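Local coordinates for protein minor fimbrium tip subunit Mfa3 (Porphyromonas gingivalis ATCC 33277, PDB 5NF4) that forms part of the tip of the minor fimbriae, filamentous pili that mediate biofilm formation and adhesion to host cells and other oral bacteria, at residues 201-206 and 247-252. Sequence-based numbering, arbitrary orientation.
Sequences VNIVEG and NQWLGY
With chi1 of Ile203 at -45° and of Trp249 at -82°, Ile203 CG1 and Trp249 CG both stand anti to their own carbonyl carbon, beside the backbone N, and the two side chains meet obliquely across two antiparallel strands. Ile203 CG1 lies 3.7 Å from Trp249 CZ3, against the six-membered part of the indole. Leu210 touches both residues, and Ile213 and Leu240 continue this apolar face around Val201 and Trp249. Beneath it the backbones are tied by a reciprocal pair of hydrogen bonds, Val201 N to Trp249 O at 2.9 Å and Trp249 N to Val201 O at 2.8 Å, the latter nearly straight. A third hydrogen bond, from Ile203 N to Asn247 O (2.8 Å), carries the pairing one residue beyond the start of strand 248-254. This ladder belongs to the beta-rich fimbrillin-type fold of the FimB/Mfa2 family: strand 180-205 runs antiparallel to 248-254 and, along its other edge, parallel to 324-332. On the opposite face the non-hydrogen-bonded pair Asn202 and Gln248 lie side by side, their amide planes 39° apart. Asn202 OD1 packs 3.4 Å from both Gln248 CB and Gln248 CG without bonding to the Gln248 amide. Instead, Asn202 ND2 and Gln248 NE2 both donate hydrogen bonds to Asp200 OD1, one carboxylate oxygen that keeps the two amides together; Asn202 ND2 is also hydrogen-bonded to Tyr328 O.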
loop_
_atom_site.group_PDB
_atom_site.type_symbol
_atom_site.label_atom_id
_atom_site.label_comp_id
_atom_site.label_asym_id
_atom_site.label_seq_id
_atom_site.Cartn_x
_atom_site.Cartn_y
_atom_site.Cartn_z
ATOM N N VAL A 201 12.479 -3.359 -9.707
ATOM C CA VAL A 201 13.674 -4.150 -10.018
ATOM C C VAL A 201 14.431 -3.588 -11.226
ATOM O O VAL A 201 13.907 -3.469 -12.335
ATOM C CB VAL A 201 13.293 -5.631 -10.255
ATOM C CG1 VAL A 201 14.508 -6.457 -10.604
ATOM C CG2 VAL A 201 12.617 -6.212 -9.013
ATOM N N ASN A 202 15.690 -3.239 -10.980
ATOM C CA ASN A 202 16.517 -2.577 -11.957
ATOM C C ASN A 202 17.751 -3.394 -12.314
ATOM O O ASN A 202 18.543 -3.751 -11.438
ATOM C CB ASN A 202 16.937 -1.207 -11.428
ATOM C CG ASN A 202 15.734 -0.300 -11.135
ATOM O OD1 ASN A 202 15.310 0.476 -11.991
ATOM N ND2 ASN A 202 15.169 -0.430 -9.954
ATOM N N ILE A 203 17.891 -3.725 -13.592
ATOM C CA ILE A 203 19.039 -4.507 -14.049
ATOM C C ILE A 203 20.116 -3.545 -14.499
ATOM O O ILE A 203 20.122 -3.047 -15.633
ATOM C CB ILE A 203 18.660 -5.488 -15.196
ATOM C CG1 ILE A 203 17.358 -6.223 -14.869
ATOM C CG2 ILE A 203 19.806 -6.437 -15.495
ATOM C CD1 ILE A 203 17.297 -6.890 -13.515
ATOM N N VAL A 204 21.052 -3.289 -13.600
ATOM C CA VAL A 204 22.128 -2.348 -13.888
ATOM C C VAL A 204 23.174 -2.911 -14.872
ATOM O O VAL A 204 23.853 -2.176 -15.575
ATOM C CB VAL A 204 22.791 -1.917 -12.568
ATOM C CG1 VAL A 204 21.764 -1.287 -11.655
ATOM C CG2 VAL A 204 23.393 -3.093 -11.872
ATOM N N GLU A 205 23.266 -4.234 -14.928
ATOM C CA GLU A 205 24.206 -4.892 -15.795
ATOM C C GLU A 205 23.702 -6.299 -16.141
ATOM O O GLU A 205 23.105 -6.961 -15.292
ATOM C CB GLU A 205 25.574 -4.891 -15.099
ATOM C CG GLU A 205 26.513 -5.996 -15.365
ATOM C CD GLU A 205 27.833 -5.767 -14.627
ATOM O OE1 GLU A 205 27.986 -4.697 -13.974
ATOM O OE2 GLU A 205 28.702 -6.654 -14.693
ATOM N N GLY A 206 23.932 -6.712 -17.394
ATOM C CA GLY A 206 23.617 -8.057 -17.855
ATOM C C GLY A 206 22.163 -8.320 -18.225
ATOM O O GLY A 206 21.710 -9.471 -18.196
ATOM N N ASN A 247 15.751 -0.564 -18.290
ATOM C CA ASN A 247 16.134 -1.788 -17.579
ATOM C C ASN A 247 15.474 -1.867 -16.213
ATOM O O ASN A 247 15.978 -2.501 -15.269
ATOM C CB ASN A 247 17.659 -1.857 -17.473
ATOM C CG ASN A 247 18.309 -2.012 -18.821
ATOM O OD1 ASN A 247 17.688 -2.525 -19.750
ATOM N ND2 ASN A 247 19.562 -1.559 -18.953
ATOM N N GLN A 248 14.302 -1.238 -16.141
ATOM C CA GLN A 248 13.484 -1.230 -14.956
ATOM C C GLN A 248 12.203 -2.053 -15.153
ATOM O O GLN A 248 11.498 -1.866 -16.138
ATOM C CB GLN A 248 13.121 0.201 -14.579
ATOM C CG GLN A 248 12.175 0.281 -13.377
ATOM C CD GLN A 248 11.742 1.714 -13.088
ATOM O OE1 GLN A 248 11.484 2.501 -14.008
ATOM N NE2 GLN A 248 11.684 2.062 -11.818
ATOM N N TRP A 249 11.946 -2.957 -14.204
ATOM C CA TRP A 249 10.707 -3.751 -14.130
ATOM C C TRP A 249 9.894 -3.427 -12.871
ATOM O O TRP A 249 10.437 -3.328 -11.766
ATOM C CB TRP A 249 11.023 -5.258 -14.151
ATOM C CG TRP A 249 11.260 -5.813 -15.558
ATOM C CD1 TRP A 249 10.361 -6.528 -16.315
ATOM C CD2 TRP A 249 12.449 -5.698 -16.359
ATOM N NE1 TRP A 249 10.914 -6.857 -17.529
ATOM C CE2 TRP A 249 12.193 -6.357 -17.589
ATOM C CE3 TRP A 249 13.698 -5.097 -16.165
ATOM C CZ2 TRP A 249 13.139 -6.450 -18.599
ATOM C CZ3 TRP A 249 14.643 -5.175 -17.184
ATOM C CH2 TRP A 249 14.356 -5.848 -18.391
ATOM N N LEU A 250 8.575 -3.332 -13.017
ATOM C CA LEU A 250 7.722 -2.955 -11.879
ATOM C C LEU A 250 6.607 -3.942 -11.624
ATOM O O LEU A 250 6.068 -4.546 -12.557
ATOM C CB LEU A 250 7.087 -1.572 -12.105
ATOM C CG LEU A 250 8.011 -0.371 -12.221
ATOM C CD1 LEU A 250 7.156 0.872 -12.501
ATOM C CD2 LEU A 250 8.854 -0.183 -10.950
ATOM N N GLY A 251 6.259 -4.056 -10.351
ATOM C CA GLY A 251 5.015 -4.667 -9.935
ATOM C C GLY A 251 4.535 -4.087 -8.608
ATOM O O GLY A 251 5.205 -3.254 -7.967
ATOM N N TYR A 252 3.367 -4.537 -8.183
ATOM C CA TYR A 252 2.794 -4.091 -6.917
ATOM C C TYR A 252 2.162 -5.257 -6.196
ATOM O O TYR A 252 1.752 -6.228 -6.811
ATOM C CB TYR A 252 1.740 -2.985 -7.142
ATOM C CG TYR A 252 2.219 -1.863 -8.021
ATOM C CD1 TYR A 252 2.143 -1.952 -9.405
ATOM C CD2 TYR A 252 2.777 -0.715 -7.476
ATOM C CE1 TYR A 252 2.576 -0.930 -10.200
ATOM C CE2 TYR A 252 3.202 0.308 -8.280
ATOM C CZ TYR A 252 3.113 0.189 -9.639
ATOM O OH TYR A 252 3.555 1.191 -10.468
#